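Local coordinates for lipid-transfer protein (Thermomonospora curvata, PDB 6OK1) that belongs to the thiolase-fold superfamily and is classed as a lipid-transfer protein, at residues Cys333-Gly338 and Gly360-Gln365; Ala352-Leu357 and Val372-Gly377. One frame throughout, in Å; residues are numbered along the deposited sequence.

Contact 1. Residues Cys333-Gly338 and Gly360-Gln365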
loop_
_atom_site.group_PDB
_atom_site.type_symbol
_atom_site.label_atom_id
_atom_site.label_comp_id
_atom_site.label_asym_id
_atom_site.label_seq_id
_atom_site.Cartn_x
_atom_site.Cartn_y
_atom_site.Cartn_z
ATOM N N CYS A 333 -15.735 27.469 1.057
ATOM C CA CYS A 333 -14.588 26.592 0.886
ATOM C C CYS A 333 -13.831 26.438 2.189
ATOM O O CYS A 333 -13.572 27.419 2.896
ATOM C CB CYS A 333 -13.685 27.155 -0.195
ATOM S SG CYS A 333 -12.230 26.115 -0.584
ATOM N N ASN A 334 -13.430 25.203 2.477
ATOM C CA ASN A 334 -12.536 24.915 3.589
ATOM C C ASN A 334 -13.043 25.574 4.870
ATOM O O ASN A 334 -12.309 26.270 5.584
ATOM C CB ASN A 334 -11.112 25.344 3.252
ATOM C CG ASN A 334 -10.485 24.466 2.174
ATOM O OD1 ASN A 334 -11.041 23.418 1.839
ATOM N ND2 ASN A 334 -9.324 24.859 1.655
ATOM N N THR A 335 -14.318 25.296 5.171
ATOM C CA THR A 335 -14.998 25.861 6.328
ATOM C C THR A 335 -14.391 25.429 7.665
ATOM O O THR A 335 -14.677 26.053 8.689
ATOM C CB THR A 335 -16.477 25.478 6.254
ATOM O OG1 THR A 335 -16.611 24.118 5.825
ATOM C CG2 THR A 335 -17.168 26.373 5.239
ATOM N N HIS A 336 -13.569 24.381 7.687
ATOM C CA HIS A 336 -12.804 24.014 8.877
ATOM C C HIS A 336 -11.480 24.759 8.992
ATOM O O HIS A 336 -10.842 24.715 10.051
ATOM C CB HIS A 336 -12.521 22.501 8.882
ATOM C CG HIS A 336 -11.748 22.015 7.691
ATOM N ND1 HIS A 336 -11.995 22.451 6.403
ATOM C CD2 HIS A 336 -10.750 21.108 7.594
ATOM C CE1 HIS A 336 -11.170 21.838 5.569
ATOM N NE2 HIS A 336 -10.406 21.018 6.269
ATOM N N GLY A 337 -11.034 25.406 7.925
ATOM C CA GLY A 337 -9.741 26.058 7.897
ATOM C C GLY A 337 -8.728 25.378 6.998
ATOM O O GLY A 337 -7.633 25.919 6.805
ATOM N N GLY A 338 -9.065 24.214 6.440
ATOM C CA GLY A 338 -8.179 23.513 5.523
ATOM C C GLY A 338 -7.023 22.804 6.199
ATOM O O GLY A 338 -6.885 22.767 7.427
ATOM N N GLY A 360 -25.026 19.347 8.667
ATOM C CA GLY A 360 -25.399 20.647 9.211
ATOM C C GLY A 360 -24.640 21.052 10.453
ATOM O O GLY A 360 -25.030 22.019 11.119
ATOM N N THR A 361 -23.534 20.377 10.764
ATOM C CA THR A 361 -22.866 20.526 12.047
ATOM C C THR A 361 -21.485 21.164 11.944
ATOM O O THR A 361 -20.721 21.125 12.912
ATOM C CB THR A 361 -22.765 19.169 12.733
ATOM O OG1 THR A 361 -21.997 18.269 11.922
ATOM C CG2 THR A 361 -24.174 18.568 12.948
ATOM N N SER A 362 -21.158 21.798 10.821
ATOM C CA SER A 362 -19.897 22.521 10.745
ATOM C C SER A 362 -19.897 23.723 11.689
ATOM O O SER A 362 -20.915 24.401 11.853
ATOM C CB SER A 362 -19.638 22.997 9.318
ATOM O OG SER A 362 -18.575 23.934 9.314
ATOM N N VAL A 363 -18.735 24.007 12.286
ATOM C CA VAL A 363 -18.578 25.222 13.097
ATOM C C VAL A 363 -18.753 26.482 12.260
ATOM O O VAL A 363 -19.056 27.548 12.806
ATOM C CB VAL A 363 -17.213 25.244 13.826
ATOM C CG1 VAL A 363 -17.083 24.024 14.731
ATOM C CG2 VAL A 363 -16.043 25.331 12.818
ATOM N N ASN A 364 -18.581 26.384 10.938
ATOM C CA ASN A 364 -18.836 27.487 10.017
ATOM C C ASN A 364 -19.856 27.072 8.964
ATOM O O ASN A 364 -19.665 27.318 7.771
ATOM C CB ASN A 364 -17.532 27.939 9.356
ATOM C CG ASN A 364 -16.597 28.618 10.333
ATOM O OD1 ASN A 364 -17.003 29.514 11.070
ATOM N ND2 ASN A 364 -15.337 28.187 10.356
ATOM N N GLN A 365 -20.938 26.450 9.404
ATOM C CA GLN A 365 -21.983 25.994 8.503
ATOM C C GLN A 365 -22.505 27.157 7.657
ATOM O O GLN A 365 -23.004 28.147 8.219
ATOM C CB GLN A 365 -23.116 25.368 9.302
ATOM C CG GLN A 365 -24.130 24.622 8.462
ATOM C CD GLN A 365 -23.591 23.343 7.894
ATOM O OE1 GLN A 365 -22.785 22.656 8.525
ATOM N NE2 GLN A 365 -24.058 22.994 6.696
#

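Contact 2. Residues Ala352-Leu357 and Val372-Gly377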
loop_
_atom_site.group_PDB
_atom_site.type_symbol
_atom_site.label_atom_id
_atom_site.label_comp_id
_atom_site.label_asym_id
_atom_site.label_seq_id
_atom_site.Cartn_x
_atom_site.Cartn_y
_atom_site.Cartn_z
ATOM N N ALA A 352 -13.857 14.726 6.909
ATOM C CA ALA A 352 -14.710 14.861 8.090
ATOM C C ALA A 352 -15.499 16.165 8.054
ATOM O O ALA A 352 -16.685 16.185 8.391
ATOM C CB ALA A 352 -13.859 14.778 9.347
ATOM N N GLU A 353 -14.853 17.275 7.661
ATOM C CA GLU A 353 -15.569 18.546 7.581
ATOM C C GLU A 353 -16.692 18.473 6.557
ATOM O O GLU A 353 -17.784 18.991 6.794
ATOM C CB GLU A 353 -14.614 19.694 7.241
ATOM C CG GLU A 353 -15.298 21.039 6.946
ATOM C CD GLU A 353 -15.968 21.675 8.170
ATOM O OE1 GLU A 353 -15.804 21.188 9.309
ATOM O OE2 GLU A 353 -16.663 22.682 7.970
ATOM N N ALA A 354 -16.448 17.816 5.419
ATOM C CA ALA A 354 -17.499 17.645 4.418
ATOM C C ALA A 354 -18.690 16.906 5.005
ATOM O O ALA A 354 -19.848 17.226 4.713
ATOM C CB ALA A 354 -16.929 16.889 3.217
ATOM N N VAL A 355 -18.419 15.902 5.830
ATOM C CA VAL A 355 -19.489 15.173 6.498
ATOM C C VAL A 355 -20.282 16.114 7.404
ATOM O O VAL A 355 -21.522 16.115 7.406
ATOM C CB VAL A 355 -18.907 13.984 7.283
ATOM C CG1 VAL A 355 -19.982 13.354 8.195
ATOM C CG2 VAL A 355 -18.320 12.913 6.321
ATOM N N ARG A 356 -19.583 16.948 8.175
ATOM C CA ARG A 356 -20.293 17.901 9.029
ATOM C C ARG A 356 -21.161 18.838 8.213
ATOM O O ARG A 356 -22.293 19.153 8.613
ATOM C CB ARG A 356 -19.305 18.700 9.871
ATOM C CG ARG A 356 -18.569 17.891 10.895
ATOM C CD ARG A 356 -17.697 18.827 11.748
ATOM N NE ARG A 356 -16.632 18.103 12.383
ATOM C CZ ARG A 356 -15.357 18.109 12.009
ATOM N NH1 ARG A 356 -14.899 18.883 11.020
ATOM N NH2 ARG A 356 -14.536 17.356 12.697
ATOM N N LEU A 357 -20.650 19.312 7.075
ATOM C CA LEU A 357 -21.436 20.216 6.243
ATOM C C LEU A 357 -22.731 19.541 5.799
ATOM O O LEU A 357 -23.811 20.153 5.865
ATOM C CB LEU A 357 -20.602 20.672 5.042
ATOM C CG LEU A 357 -19.463 21.656 5.331
ATOM C CD1 LEU A 357 -18.490 21.737 4.132
ATOM C CD2 LEU A 357 -20.000 23.017 5.643
ATOM N N VAL A 372 -21.410 18.371 -1.293
ATOM C CA VAL A 372 -20.085 18.892 -0.976
ATOM C C VAL A 372 -19.053 18.125 -1.785
ATOM O O VAL A 372 -19.031 16.892 -1.762
ATOM C CB VAL A 372 -19.765 18.775 0.525
ATOM C CG1 VAL A 372 -18.363 19.360 0.797
ATOM C CG2 VAL A 372 -20.803 19.494 1.352
ATOM N N LEU A 373 -18.177 18.844 -2.476
ATOM C CA LEU A 373 -17.097 18.209 -3.225
ATOM C C LEU A 373 -15.820 18.302 -2.408
ATOM O O LEU A 373 -15.484 19.378 -1.895
ATOM C CB LEU A 373 -16.918 18.861 -4.600
ATOM C CG LEU A 373 -16.049 18.068 -5.586
ATOM C CD1 LEU A 373 -16.447 18.378 -7.001
ATOM C CD2 LEU A 373 -14.592 18.361 -5.431
ATOM N N VAL A 374 -15.128 17.170 -2.266
ATOM C CA VAL A 374 -13.883 17.085 -1.506
ATOM C C VAL A 374 -12.788 16.570 -2.422
ATOM O O VAL A 374 -12.987 15.584 -3.139
ATOM C CB VAL A 374 -14.003 16.164 -0.280
ATOM C CG1 VAL A 374 -12.676 16.233 0.531
ATOM C CG2 VAL A 374 -15.184 16.521 0.538
ATOM N N THR A 375 -11.631 17.223 -2.397
ATOM C CA THR A 375 -10.471 16.732 -3.135
ATOM C C THR A 375 -9.386 16.228 -2.200
ATOM O O THR A 375 -9.272 16.649 -1.051
ATOM C CB THR A 375 -9.858 17.807 -4.043
ATOM O OG1 THR A 375 -9.409 18.921 -3.257
ATOM C CG2 THR A 375 -10.876 18.279 -5.053
ATOM N N ALA A 376 -8.531 15.376 -2.751
ATOM C CA ALA A 376 -7.360 14.880 -2.044
ATOM C C ALA A 376 -6.082 15.554 -2.571
ATOM O O ALA A 376 -6.142 16.610 -3.212
ATOM C CB ALA A 376 -7.335 13.358 -2.159
ATOM N N GLY A 377 -4.932 14.949 -2.277
ATOM C CA GLY A 377 -3.659 15.631 -2.449
ATOM C C GLY A 377 -3.386 16.021 -3.893
ATOM O O GLY A 377 -3.714 15.293 -4.829
#

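Contact 1. Residues Cys333-Gly338 and Gly360-Gln365
The carboxamide of Asn364 and the peptide carbonyl of Thr335 are nearly coplanar: ND2 lies in the carbonyl plane, and the carbonyl oxygen is only 3° out of the amide plane. The bond from Asn364 ND2 to Thr335 O is 2.8 Å long and nearly straight, with an N-H...O angle of 174°. A second flat group, the His336 ring, has Gly338 N, from just beyond the type I turn Asn334 to Gly337, over the centre of one face. Beside the amide bond, the methyl CG2 of Thr335 rests 3.7 Å from Asn364 O. The hydroxyls of Thr335 and Ser362 do not bond each other; both are hydrogen-bonded to Glu353 OE2, on helix 348-359. A chi1 of 41° turns Thr335 OG1 to that carboxylate and puts CG2 near the asparagine backbone. Ser362 OG also accepts from Asn364 N at 2.9 Å, an ST turn that fixes the backbone carrying the amide. At the other end of that amide, OD1 is hydrogen-bonded to Thr183 OG1. Two irregular loops are thus joined by polar groups in a largely buried place: one carboxylate oxygen is shared by two hydroxyls, and the amide is held at both ends, which probably fixes its rotation.

Contact 2. Residues Ala352-Leu357 and Val372-Gly377
Ala354 and Leu357 face Val372 and Val374 where helix 352-357 runs back along strand 372-375. The two axes are antiparallel to within a few degrees, at 178°, and come as close as 8.9 Å. Alternation in the strand sends Val372 and Val374 toward the helix and Leu373 to the other side, where it meets helix 268-281. On the helix, Ala354 and Leu357 are three residues apart and so project from one side. The small methyl of Ala354 sits against both valines, with CB 3.7 Å from Val372 CG1 and 3.2 Å from Val374 CG2, the latter tighter than usual carbon contact. Val372 divides its branches: CG1, anti to the backbone N (chi1 -179°), goes to Ala354, whereas CG2 meets Leu357 CB at 3.9 Å. The leucine and valine side chains cross at about a right angle, and Leu357 CD1 also lies 4.1 Å from Val372 CG1. Away from this apolar seam, Arg356 NH1 reaches Glu353 OE1 at 3.0 Å, in the guanidinium plane and on the anti lone pair of the oxygen. Leu387 and Ile292, from the flanking strands, extend the apolar layer. Strand 371-375 lies beside and parallel to strand 290-292, with helix 348-359 between them in the chain and packed on the sheet; helix and following strand form the second half of a beta-alpha-beta crossover, as in the layered alpha/beta thiolase fold.

The centres of contacts 1 and 2 lie about 9 Å apart within the thiolase C-terminal domain-like range, and their segments alternate along the chain: 333-338, 352-357, 360-365, then 372-377. Helix 348-359 and strand 371-375 form contact 2, while the loop just after that helix supplies one half of contact 1. Glu353 couples the two, its OE2 lying 2.6 Å from Thr335 OG1 and 2.7 Å from Ser362 OG, both probable hydrogen bonds. Leu357 works on both sides too, its CD1 packing against Thr335 OG1. One helix therefore serves both contacts: its apolar side rests on the sheet, and Glu353 bonds to both loops.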